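Local coordinates for protein catalase (Exiguobacterium oxidotolerans, PDB 2J2M) that catalyses the breakdown of hydrogen peroxide to water and oxygen at a haem group, as a tetramer of identical subunits, at residues A[53-58]-A[95-100]; A[78-83]-A[322-327]; A[259-264]-A[291-296]. All blocks are in the same frame, centred on the assembly; numbering follows the deposited sequence.

Contact 1 of 3, residues A[53-58]-A[95-100]; sequences RVVHAR and STVIHG. With HEM (protoporphyrin IX containing Fe), chain E.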
loop_
_atom_site.group_PDB
_atom_site.type_symbol
_atom_site.label_atom_id
_atom_site.label_comp_id
_atom_site.label_asym_id
_atom_site.label_seq_id
_atom_site.Cartn_x
_atom_site.Cartn_y
_atom_site.Cartn_z
ATOM N N ARG A 53 2.918 -3.852 14.573
ATOM C CA ARG A 53 3.410 -5.207 14.480
ATOM C C ARG A 53 2.255 -6.173 14.718
ATOM O O ARG A 53 1.411 -5.940 15.601
ATOM C CB ARG A 53 4.524 -5.433 15.520
ATOM C CG ARG A 53 5.930 -4.904 15.126
ATOM C CD ARG A 53 6.760 -4.558 16.382
ATOM N NE ARG A 53 8.095 -3.979 16.114
ATOM C CZ ARG A 53 8.291 -2.741 15.709
ATOM N NH1 ARG A 53 7.252 -1.919 15.504
ATOM N NH2 ARG A 53 9.513 -2.321 15.485
ATOM N N VAL A 54 2.212 -7.261 13.957
ATOM C CA VAL A 54 1.136 -8.260 14.113
ATOM C C VAL A 54 1.093 -8.758 15.558
ATOM O O VAL A 54 -0.005 -8.892 16.157
ATOM C CB VAL A 54 1.244 -9.434 13.063
ATOM C CG1 VAL A 54 2.576 -10.090 13.112
ATOM C CG2 VAL A 54 0.171 -10.487 13.271
ATOM N N VAL A 55 2.284 -9.009 16.125
ATOM C CA VAL A 55 2.423 -9.249 17.574
ATOM C C VAL A 55 3.580 -8.387 18.049
ATOM O O VAL A 55 4.376 -7.918 17.244
ATOM C CB VAL A 55 2.648 -10.751 17.965
ATOM C CG1 VAL A 55 1.382 -11.567 17.761
ATOM C CG2 VAL A 55 3.857 -11.382 17.235
ATOM N N HIS A 56 3.665 -8.171 19.352
ATOM C CA HIS A 56 4.729 -7.369 19.952
ATOM C C HIS A 56 4.667 -5.924 19.526
ATOM O O HIS A 56 5.716 -5.282 19.397
ATOM C CB HIS A 56 6.119 -7.908 19.600
ATOM C CG HIS A 56 6.455 -9.217 20.237
ATOM N ND1 HIS A 56 7.242 -9.312 21.369
ATOM C CD2 HIS A 56 6.178 -10.488 19.861
ATOM C CE1 HIS A 56 7.407 -10.589 21.679
ATOM N NE2 HIS A 56 6.789 -11.323 20.767
ATOM N N ALA A 57 3.453 -5.433 19.275
ATOM C CA ALA A 57 3.232 -4.035 18.847
ATOM C C ALA A 57 3.642 -3.039 19.920
ATOM O O ALA A 57 4.174 -1.963 19.610
ATOM C CB ALA A 57 1.777 -3.795 18.418
ATOM N N ARG A 58 3.385 -3.380 21.177
ATOM C CA ARG A 58 3.781 -2.496 22.297
ATOM C C ARG A 58 5.254 -2.722 22.660
ATOM O O ARG A 58 5.656 -3.827 23.003
ATOM C CB ARG A 58 2.856 -2.699 23.504
ATOM C CG ARG A 58 3.365 -2.100 24.804
ATOM C CD ARG A 58 3.490 -0.555 24.736
ATOM N NE ARG A 58 2.523 0.137 25.582
ATOM C CZ ARG A 58 2.550 1.441 25.849
ATOM N NH1 ARG A 58 3.478 2.215 25.306
ATOM N NH2 ARG A 58 1.636 1.973 26.653
ATOM N N SER A 95 9.517 -5.488 24.331
ATOM C CA SER A 95 8.115 -5.449 23.913
ATOM C C SER A 95 7.263 -6.395 24.724
ATOM O O SER A 95 7.805 -7.272 25.394
ATOM C CB SER A 95 7.993 -5.777 22.408
ATOM O OG SER A 95 8.527 -7.051 22.109
ATOM N N THR A 96 5.945 -6.183 24.721
ATOM C CA THR A 96 5.015 -7.230 25.147
ATOM C C THR A 96 4.628 -7.984 23.888
ATOM O O THR A 96 5.288 -7.802 22.885
ATOM C CB THR A 96 3.771 -6.677 25.861
ATOM O OG1 THR A 96 3.141 -5.689 25.035
ATOM C CG2 THR A 96 4.151 -6.092 27.200
ATOM N N VAL A 97 3.590 -8.823 23.931
ATOM C CA VAL A 97 3.224 -9.670 22.782
ATOM C C VAL A 97 1.830 -9.404 22.215
ATOM O O VAL A 97 1.674 -9.017 21.055
ATOM C CB VAL A 97 3.332 -11.227 23.106
ATOM C CG1 VAL A 97 2.941 -12.098 21.862
ATOM C CG2 VAL A 97 4.733 -11.596 23.584
ATOM N N ILE A 98 0.812 -9.673 23.024
ATOM C CA ILE A 98 -0.514 -9.890 22.486
ATOM C C ILE A 98 -1.218 -8.576 22.141
ATOM O O ILE A 98 -1.718 -8.426 21.019
ATOM C CB ILE A 98 -1.370 -10.788 23.401
ATOM C CG1 ILE A 98 -0.853 -12.230 23.391
ATOM C CG2 ILE A 98 -2.834 -10.767 22.948
ATOM C CD1 ILE A 98 -0.718 -12.897 21.944
ATOM N N HIS A 99 -1.230 -7.625 23.073
ATOM C CA HIS A 99 -2.002 -6.417 22.872
ATOM C C HIS A 99 -1.293 -5.314 22.047
ATOM O O HIS A 99 -0.147 -5.441 21.701
ATOM C CB HIS A 99 -2.518 -5.927 24.208
ATOM C CG HIS A 99 -3.519 -6.850 24.833
ATOM N ND1 HIS A 99 -3.156 -7.930 25.606
ATOM C CD2 HIS A 99 -4.873 -6.849 24.804
ATOM C CE1 HIS A 99 -4.240 -8.551 26.035
ATOM N NE2 HIS A 99 -5.295 -7.912 25.567
ATOM N N GLY A 100 -1.997 -4.245 21.727
ATOM C CA GLY A 100 -1.544 -3.302 20.710
ATOM C C GLY A 100 -0.716 -2.118 21.205
ATOM O O GLY A 100 -0.271 -2.072 22.350
HETATM C CHA HEM E . 7.497 -10.292 16.471
HETATM C CHB HEM E . 9.708 -13.232 19.679
HETATM C CHC HEM E . 7.656 -17.029 17.523
HETATM C CHD HEM E . 6.033 -14.210 13.964
HETATM C C1A HEM E . 8.312 -10.748 17.503
HETATM C C2A HEM E . 9.181 -9.947 18.363
HETATM C C3A HEM E . 9.791 -10.768 19.251
HETATM C C4A HEM E . 9.328 -12.106 18.989
HETATM C CMA HEM E . 10.804 -10.403 20.363
HETATM C CAA HEM E . 9.331 -8.408 18.251
HETATM C CBA HEM E . 10.491 -7.976 17.350
HETATM C CGA HEM E . 10.536 -6.465 17.400
HETATM O O1A HEM E . 10.243 -5.800 16.370
HETATM O O2A HEM E . 10.845 -5.919 18.493
HETATM C C1B HEM E . 9.404 -14.525 19.345
HETATM C C2B HEM E . 10.006 -15.729 19.895
HETATM C C3B HEM E . 9.420 -16.761 19.288
HETATM C C4B HEM E . 8.450 -16.255 18.349
HETATM C CMB HEM E . 11.149 -15.805 20.948
HETATM C CAB HEM E . 9.731 -18.256 19.476
HETATM C CBB HEM E . 9.949 -18.780 20.677
HETATM C C1C HEM E . 7.114 -16.646 16.325
HETATM C C2C HEM E . 6.625 -17.511 15.269
HETATM C C3C HEM E . 6.189 -16.702 14.284
HETATM C C4C HEM E . 6.378 -15.320 14.693
HETATM C CMC HEM E . 6.644 -19.069 15.259
HETATM C CAC HEM E . 5.546 -17.108 12.937
HETATM C CBC HEM E . 6.283 -17.564 11.917
HETATM C C1D HEM E . 6.229 -12.887 14.290
HETATM C C2D HEM E . 5.824 -11.762 13.470
HETATM C C3D HEM E . 6.294 -10.534 14.248
HETATM C C4D HEM E . 6.929 -11.042 15.460
HETATM C CMD HEM E . 5.118 -11.812 12.073
HETATM C CAD HEM E . 6.145 -9.058 13.839
HETATM C CBD HEM E . 7.513 -8.583 13.343
HETATM C CGD HEM E . 7.435 -7.254 12.615
HETATM O O1D HEM E . 6.319 -6.736 12.279
HETATM O O2D HEM E . 8.526 -6.710 12.344
HETATM N NA HEM E . 8.444 -12.059 17.923
HETATM N NB HEM E . 8.456 -14.881 18.410
HETATM N NC HEM E . 6.952 -15.328 15.936
HETATM N ND HEM E . 6.872 -12.423 15.427
HETATM FE FE HEM E . 7.922 -13.677 16.743
HETATM O O HOH W 1 0.810 -6.920 19.635
HETATM O O HOH W 2 2.586 -6.093 22.215
#

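Contact 2 of 3, residues A[78-83]-A[322-327]; sequences AAFLQE and PGMLPS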
loop_
_atom_site.group_PDB
_atom_site.type_symbol
_atom_site.label_atom_id
_atom_site.label_comp_id
_atom_site.label_asym_id
_atom_site.label_seq_id
_atom_site.Cartn_x
_atom_site.Cartn_y
_atom_site.Cartn_z
ATOM N N ALA A 78 32.278 -16.010 13.154
ATOM C CA ALA A 78 31.631 -14.707 13.096
ATOM C C ALA A 78 32.682 -13.651 13.360
ATOM O O ALA A 78 33.341 -13.691 14.414
ATOM C CB ALA A 78 30.526 -14.610 14.121
ATOM N N ALA A 79 32.838 -12.728 12.399
ATOM C CA ALA A 79 33.869 -11.670 12.446
ATOM C C ALA A 79 33.909 -10.887 13.752
ATOM O O ALA A 79 34.990 -10.710 14.340
ATOM C CB ALA A 79 33.714 -10.710 11.281
ATOM N N PHE A 80 32.748 -10.432 14.229
ATOM C CA PHE A 80 32.747 -9.590 15.420
ATOM C C PHE A 80 33.150 -10.333 16.702
ATOM O O PHE A 80 33.529 -9.713 17.687
ATOM C CB PHE A 80 31.432 -8.810 15.577
ATOM C CG PHE A 80 30.305 -9.598 16.211
ATOM C CD1 PHE A 80 29.493 -10.452 15.436
ATOM C CD2 PHE A 80 30.024 -9.452 17.570
ATOM C CE1 PHE A 80 28.433 -11.152 16.021
ATOM C CE2 PHE A 80 28.972 -10.139 18.156
ATOM C CZ PHE A 80 28.179 -10.997 17.384
ATOM N N LEU A 81 33.099 -11.661 16.664
ATOM C CA LEU A 81 33.329 -12.465 17.867
ATOM C C LEU A 81 34.721 -13.080 17.955
ATOM O O LEU A 81 34.984 -13.887 18.848
ATOM C CB LEU A 81 32.260 -13.554 17.962
ATOM C CG LEU A 81 31.127 -13.675 18.997
ATOM C CD1 LEU A 81 30.782 -12.385 19.752
ATOM C CD2 LEU A 81 29.885 -14.338 18.353
ATOM N N GLN A 82 35.607 -12.706 17.032
ATOM C CA GLN A 82 36.982 -13.241 16.995
ATOM C C GLN A 82 37.903 -12.759 18.138
ATOM O O GLN A 82 38.665 -13.556 18.692
ATOM C CB GLN A 82 37.640 -12.998 15.623
ATOM C CG GLN A 82 36.942 -13.729 14.465
ATOM C CD GLN A 82 36.609 -15.173 14.834
ATOM O OE1 GLN A 82 37.505 -16.001 14.975
ATOM N NE2 GLN A 82 35.320 -15.476 14.992
ATOM N N GLU A 83 37.815 -11.474 18.497
ATOM C CA GLU A 83 38.803 -10.856 19.376
ATOM C C GLU A 83 38.136 -10.166 20.560
ATOM O O GLU A 83 37.202 -9.388 20.383
ATOM C CB GLU A 83 39.658 -9.827 18.598
ATOM C CG GLU A 83 40.326 -10.357 17.325
ATOM C CD GLU A 83 41.505 -11.293 17.626
ATOM O OE1 GLU A 83 42.391 -10.887 18.429
ATOM O OE2 GLU A 83 41.539 -12.430 17.065
ATOM N N PRO A 322 27.971 -14.486 8.675
ATOM C CA PRO A 322 28.663 -15.760 8.390
ATOM C C PRO A 322 29.253 -16.312 9.682
ATOM O O PRO A 322 29.761 -15.539 10.514
ATOM C CB PRO A 322 29.762 -15.355 7.378
ATOM C CG PRO A 322 29.216 -14.074 6.695
ATOM C CD PRO A 322 28.482 -13.361 7.852
ATOM N N GLY A 323 29.152 -17.626 9.879
ATOM C CA GLY A 323 29.576 -18.251 11.120
ATOM C C GLY A 323 28.344 -18.679 11.897
ATOM O O GLY A 323 28.442 -19.355 12.925
ATOM N N MET A 324 27.172 -18.284 11.387
ATOM C CA MET A 324 25.900 -18.522 12.055
ATOM C C MET A 324 24.900 -19.085 11.076
ATOM O O MET A 324 24.801 -18.594 9.953
ATOM C CB MET A 324 25.351 -17.223 12.636
ATOM C CG MET A 324 26.111 -16.716 13.850
ATOM S SD MET A 324 25.343 -15.210 14.431
ATOM C CE MET A 324 26.472 -14.767 15.790
ATOM N N LEU A 325 24.163 -20.110 11.508
ATOM C CA LEU A 325 23.121 -20.726 10.684
ATOM C C LEU A 325 21.901 -21.074 11.542
ATOM O O LEU A 325 22.039 -21.264 12.737
ATOM C CB LEU A 325 23.660 -21.984 9.949
ATOM C CG LEU A 325 24.580 -21.845 8.713
ATOM C CD1 LEU A 325 25.041 -23.200 8.245
ATOM C CD2 LEU A 325 23.856 -21.178 7.547
ATOM N N PRO A 326 20.696 -21.147 10.936
ATOM C CA PRO A 326 19.555 -21.576 11.741
ATOM C C PRO A 326 19.586 -23.075 12.044
ATOM O O PRO A 326 20.147 -23.855 11.272
ATOM C CB PRO A 326 18.360 -21.233 10.869
ATOM C CG PRO A 326 18.893 -21.299 9.458
ATOM C CD PRO A 326 20.315 -20.825 9.545
ATOM N N SER A 327 18.997 -23.471 13.174
ATOM C CA SER A 327 18.762 -24.874 13.408
ATOM C C SER A 327 17.490 -25.357 12.702
ATOM O O SER A 327 16.638 -24.552 12.298
ATOM C CB SER A 327 18.679 -25.166 14.895
ATOM O OG SER A 327 17.477 -24.654 15.438
HETATM O O HOH W 3 30.669 -12.658 10.408
#

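Contact 3 of 3, residues A[259-264]-A[291-296]; sequences DLFVQV and FQHVGT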
loop_
_atom_site.group_PDB
_atom_site.type_symbol
_atom_site.label_atom_id
_atom_site.label_comp_id
_atom_site.label_asym_id
_atom_site.label_seq_id
_atom_site.Cartn_x
_atom_site.Cartn_y
_atom_site.Cartn_z
ATOM N N ASP A 259 24.687 -9.237 30.443
ATOM C CA ASP A 259 25.704 -10.157 29.940
ATOM C C ASP A 259 25.162 -11.240 28.989
ATOM O O ASP A 259 24.099 -11.818 29.224
ATOM C CB ASP A 259 26.484 -10.750 31.107
ATOM C CG ASP A 259 27.242 -9.695 31.856
ATOM O OD1 ASP A 259 26.653 -9.104 32.775
ATOM O OD2 ASP A 259 28.401 -9.408 31.504
ATOM N N LEU A 260 25.894 -11.493 27.911
ATOM C CA LEU A 260 25.551 -12.564 26.943
ATOM C C LEU A 260 26.345 -13.857 27.206
ATOM O O LEU A 260 27.578 -13.849 27.228
ATOM C CB LEU A 260 25.787 -12.104 25.498
ATOM C CG LEU A 260 25.458 -13.063 24.345
ATOM C CD1 LEU A 260 23.937 -13.264 24.183
ATOM C CD2 LEU A 260 26.043 -12.554 23.037
ATOM N N PHE A 261 25.619 -14.953 27.407
ATOM C CA PHE A 261 26.213 -16.246 27.585
ATOM C C PHE A 261 25.737 -17.164 26.450
ATOM O O PHE A 261 24.705 -16.913 25.792
ATOM C CB PHE A 261 25.814 -16.865 28.932
ATOM C CG PHE A 261 26.327 -16.131 30.151
ATOM C CD1 PHE A 261 27.417 -16.623 30.861
ATOM C CD2 PHE A 261 25.682 -14.976 30.622
ATOM C CE1 PHE A 261 27.889 -15.976 32.004
ATOM C CE2 PHE A 261 26.147 -14.298 31.765
ATOM C CZ PHE A 261 27.252 -14.801 32.457
ATOM N N VAL A 262 26.500 -18.241 26.248
ATOM C CA VAL A 262 26.245 -19.176 25.187
ATOM C C VAL A 262 26.245 -20.586 25.757
ATOM O O VAL A 262 27.106 -20.937 26.547
ATOM C CB VAL A 262 27.268 -18.997 24.003
ATOM C CG1 VAL A 262 28.693 -19.377 24.411
ATOM C CG2 VAL A 262 26.842 -19.797 22.777
ATOM N N GLN A 263 25.253 -21.377 25.368
ATOM C CA GLN A 263 25.244 -22.819 25.637
ATOM C C GLN A 263 25.536 -23.596 24.359
ATOM O O GLN A 263 24.960 -23.327 23.299
ATOM C CB GLN A 263 23.908 -23.261 26.235
ATOM C CG GLN A 263 23.701 -22.812 27.674
ATOM C CD GLN A 263 22.293 -23.064 28.124
ATOM O OE1 GLN A 263 21.359 -22.452 27.625
ATOM N NE2 GLN A 263 22.124 -23.989 29.057
ATOM N N VAL A 264 26.439 -24.566 24.492
ATOM C CA VAL A 264 26.970 -25.327 23.370
ATOM C C VAL A 264 26.720 -26.832 23.528
ATOM O O VAL A 264 27.080 -27.459 24.528
ATOM C CB VAL A 264 28.479 -25.050 23.172
ATOM C CG1 VAL A 264 29.008 -25.809 21.970
ATOM C CG2 VAL A 264 28.729 -23.545 23.000
ATOM N N PHE A 291 26.529 -22.162 30.945
ATOM C CA PHE A 291 26.582 -20.872 30.256
ATOM C C PHE A 291 28.065 -20.504 30.092
ATOM O O PHE A 291 28.864 -20.693 31.001
ATOM C CB PHE A 291 25.891 -19.773 31.097
ATOM C CG PHE A 291 24.362 -19.872 31.184
ATOM C CD1 PHE A 291 23.662 -21.035 30.821
ATOM C CD2 PHE A 291 23.629 -18.798 31.693
ATOM C CE1 PHE A 291 22.244 -21.111 30.944
ATOM C CE2 PHE A 291 22.227 -18.868 31.824
ATOM C CZ PHE A 291 21.531 -20.032 31.444
ATOM N N GLN A 292 28.451 -20.002 28.932
ATOM C CA GLN A 292 29.819 -19.518 28.767
ATOM C C GLN A 292 29.740 -18.058 28.368
ATOM O O GLN A 292 29.093 -17.723 27.376
ATOM C CB GLN A 292 30.583 -20.334 27.723
ATOM C CG GLN A 292 30.548 -21.840 27.942
ATOM C CD GLN A 292 31.399 -22.573 26.951
ATOM O OE1 GLN A 292 32.565 -22.223 26.735
ATOM N NE2 GLN A 292 30.822 -23.576 26.309
ATOM N N HIS A 293 30.398 -17.204 29.145
ATOM C CA HIS A 293 30.355 -15.753 28.951
ATOM C C HIS A 293 30.886 -15.343 27.593
ATOM O O HIS A 293 31.931 -15.826 27.175
ATOM C CB HIS A 293 31.155 -15.050 30.052
ATOM C CG HIS A 293 30.870 -13.587 30.163
ATOM N ND1 HIS A 293 31.831 -12.626 29.952
ATOM C CD2 HIS A 293 29.726 -12.918 30.438
ATOM C CE1 HIS A 293 31.298 -11.428 30.113
ATOM N NE2 HIS A 293 30.022 -11.575 30.410
ATOM N N VAL A 294 30.153 -14.475 26.904
ATOM C CA VAL A 294 30.566 -13.943 25.592
ATOM C C VAL A 294 30.976 -12.458 25.723
ATOM O O VAL A 294 32.049 -12.032 25.281
ATOM C CB VAL A 294 29.417 -14.059 24.535
ATOM C CG1 VAL A 294 29.776 -13.317 23.235
ATOM C CG2 VAL A 294 29.053 -15.505 24.251
ATOM N N GLY A 295 30.098 -11.676 26.338
ATOM C CA GLY A 295 30.291 -10.242 26.414
ATOM C C GLY A 295 29.135 -9.584 27.119
ATOM O O GLY A 295 28.365 -10.247 27.826
ATOM N N THR A 296 29.051 -8.266 26.944
ATOM C CA THR A 296 28.070 -7.438 27.621
ATOM C C THR A 296 27.522 -6.278 26.770
ATOM O O THR A 296 28.260 -5.577 26.064
ATOM C CB THR A 296 28.531 -7.030 29.091
ATOM O OG1 THR A 296 28.397 -5.612 29.315
ATOM C CG2 THR A 296 29.934 -7.498 29.387
HETATM O O HOH W 4 28.251 -24.552 27.261
#

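Contact 1 of 3, residues A[53-58]-A[95-100]
His56 and Val97 approach to 3.9 Å between their CA atoms, where two loops, 53-58 and 95-100, are tied by His56 N to Val97 O (2.8 Å, on a lone pair) and by Thr96 N to Arg58 O. Loop 53-58 lines the haem pocket and 95-100 backs it, Ser95 and Val97 holding His56, which matches the distal histidine of haem catalases. Its CG stands anti to the carbonyl carbon (chi1 -69°), which lays the imidazole over the porphyrin, with His56 CD2 3.2 Å from C1A of the haem. On the opposite face Val97 CG2 makes a CH-pi contact 3.8 Å from the ring centroid. At the ring edge His56 ND1 donates to Ser95 OG at 2.7 Å, a bond that, with the porphyrin and Val97 on the two faces, helps to hold the ring's rotation. An alanine here would probably leave Ser95 OG without this donor and open a gap between Val97 and the porphyrin. Between the loops a water accepts from Arg58 N and donates to His99 O. Arg53, whose NH1 also forms a salt bridge with Glu311, points its NE almost straight at O1A of a haem propionate, 2.8 Å away at 172°.

Contact 2 of 3, residues A[78-83]-A[322-327]
Ala78 and Gly323 bring their CA atoms to 4.5 Å where the loop carrying a short 3-10 turn, Ala79 to Leu81, meets the start of strand 324-326. The loop between strands 59-68 and 87-95 is thereby joined to an end strand of the catalase beta-barrel sheet. No direct hydrogen bond spans the two segments. The tight part is backbone against backbone: Ala78 CA offers its hydrogen to Pro322 O at 3.3 Å, and Gly323, with a positive phi of 108°, turns toward Ala78 N the side on which a CB would clash. Beside it, Met324 runs out extended beyond CG and sets its terminal methyl among three apolar groups: Met324 CE lies 4.1 Å from Phe80 CE1 and 4.3 Å from Leu81 CD2, with Ala78 CB slightly farther off. The Met324 and Phe80 side chains cross at about a right angle. Toward solvent the fit is looser, and a water takes over the bridging, accepting from Ala79 N at 2.9 Å and donating to Pro322 O. Gln82, partly exposed, folds back on its own turn: its NE2 gives a 2.7 Å bond to Ala78 O from above the carbonyl plane and also bonds Thr76 O, while Leu81 N reaches Ala78 O from the opposite face, so two donors hold this carbonyl. Thr76 OG1 adds a further link, hydrogen-bonded to both Ala78 N and Gly323 O. Trp203 of strand 201-204, the antiparallel partner of strand 324-326, packs on both Leu81 and Met324, while beyond the contact Pro326 rests on Leu332 and Leu336 of helix 330-346.

Contact 3 of 3, residues A[259-264]-A[291-296]
His293 NE2 donates to Asp259 OD2 at 2.9 Å, a His-carboxylate hydrogen bond that lies near the imidazole plane and meets the oxygen on its anti side, 26° out of the carboxylate plane. The carboxylate would probably favour a protonated imidazole. Next to this pair the backbones join: Leu260 N reaches Gly295 O at 2.8 Å, and Leu260 O receives Val294 N at 2.7 Å plus a weak bond from Gly295 N. Val294 and Gly295 thus both face Leu260, a classic beta bulge, after which Val262 and Gln292 exchange a reciprocal pair of N-H to O bonds. The strands are antiparallel neighbours, their N-to-C directions 143° apart over these short segments, in the beta-barrel sheet of the catalase fold; strand 210-219 flanks 257-265 on its other edge. On the face that carries Asp259 and His293, the imidazole points its edge at the face of the Phe261 ring in a T-shaped pair, planes at 65°, with His293 CD2 3.7 Å from Phe261 CZ. Phe291 extends this aromatic cluster, its CB 3.5 Å from Phe261 CD1. Farther along, the amide of Gln263 meets the Phe291 ring obliquely, Gln263 CD 3.4 Å from Phe291 CE1, and is held by Arg216 at OE1 and by Ile289 O and Trp284 O at NE2. On the opposite face Leu260 CD2 packs alongside Val294 CG1 at 3.8 Å, both side chains also touching Phe66 of strand 59-68. At the far end Gln292 NE2, hydrogen-bonded to Tyr75 OH, donates to a water.

How the contacts relate
Contact 1 lines the haem pocket, whereas contacts 2 and 3 lie together on another part of the subunit. The centres of contacts 2 and 3 are 14 Å apart, and they touch through Leu81 CD1 and Val294 CG1 at 3.7 Å. Contact 1 is remote from both, its nearest atoms about 18 Å from contact 2 and about 16 Å from contact 3, yet the sheet connects them: strand 59-68 leaves 53-58 and pairs with strands 87-95 and 292-302. Along the chain the segments of contacts 1 and 2 alternate, and contact 3 falls between the two segments of contact 2. Contact 3 does not reach the cofactor; its Leu260 side chain stays about 13 Å from a haem.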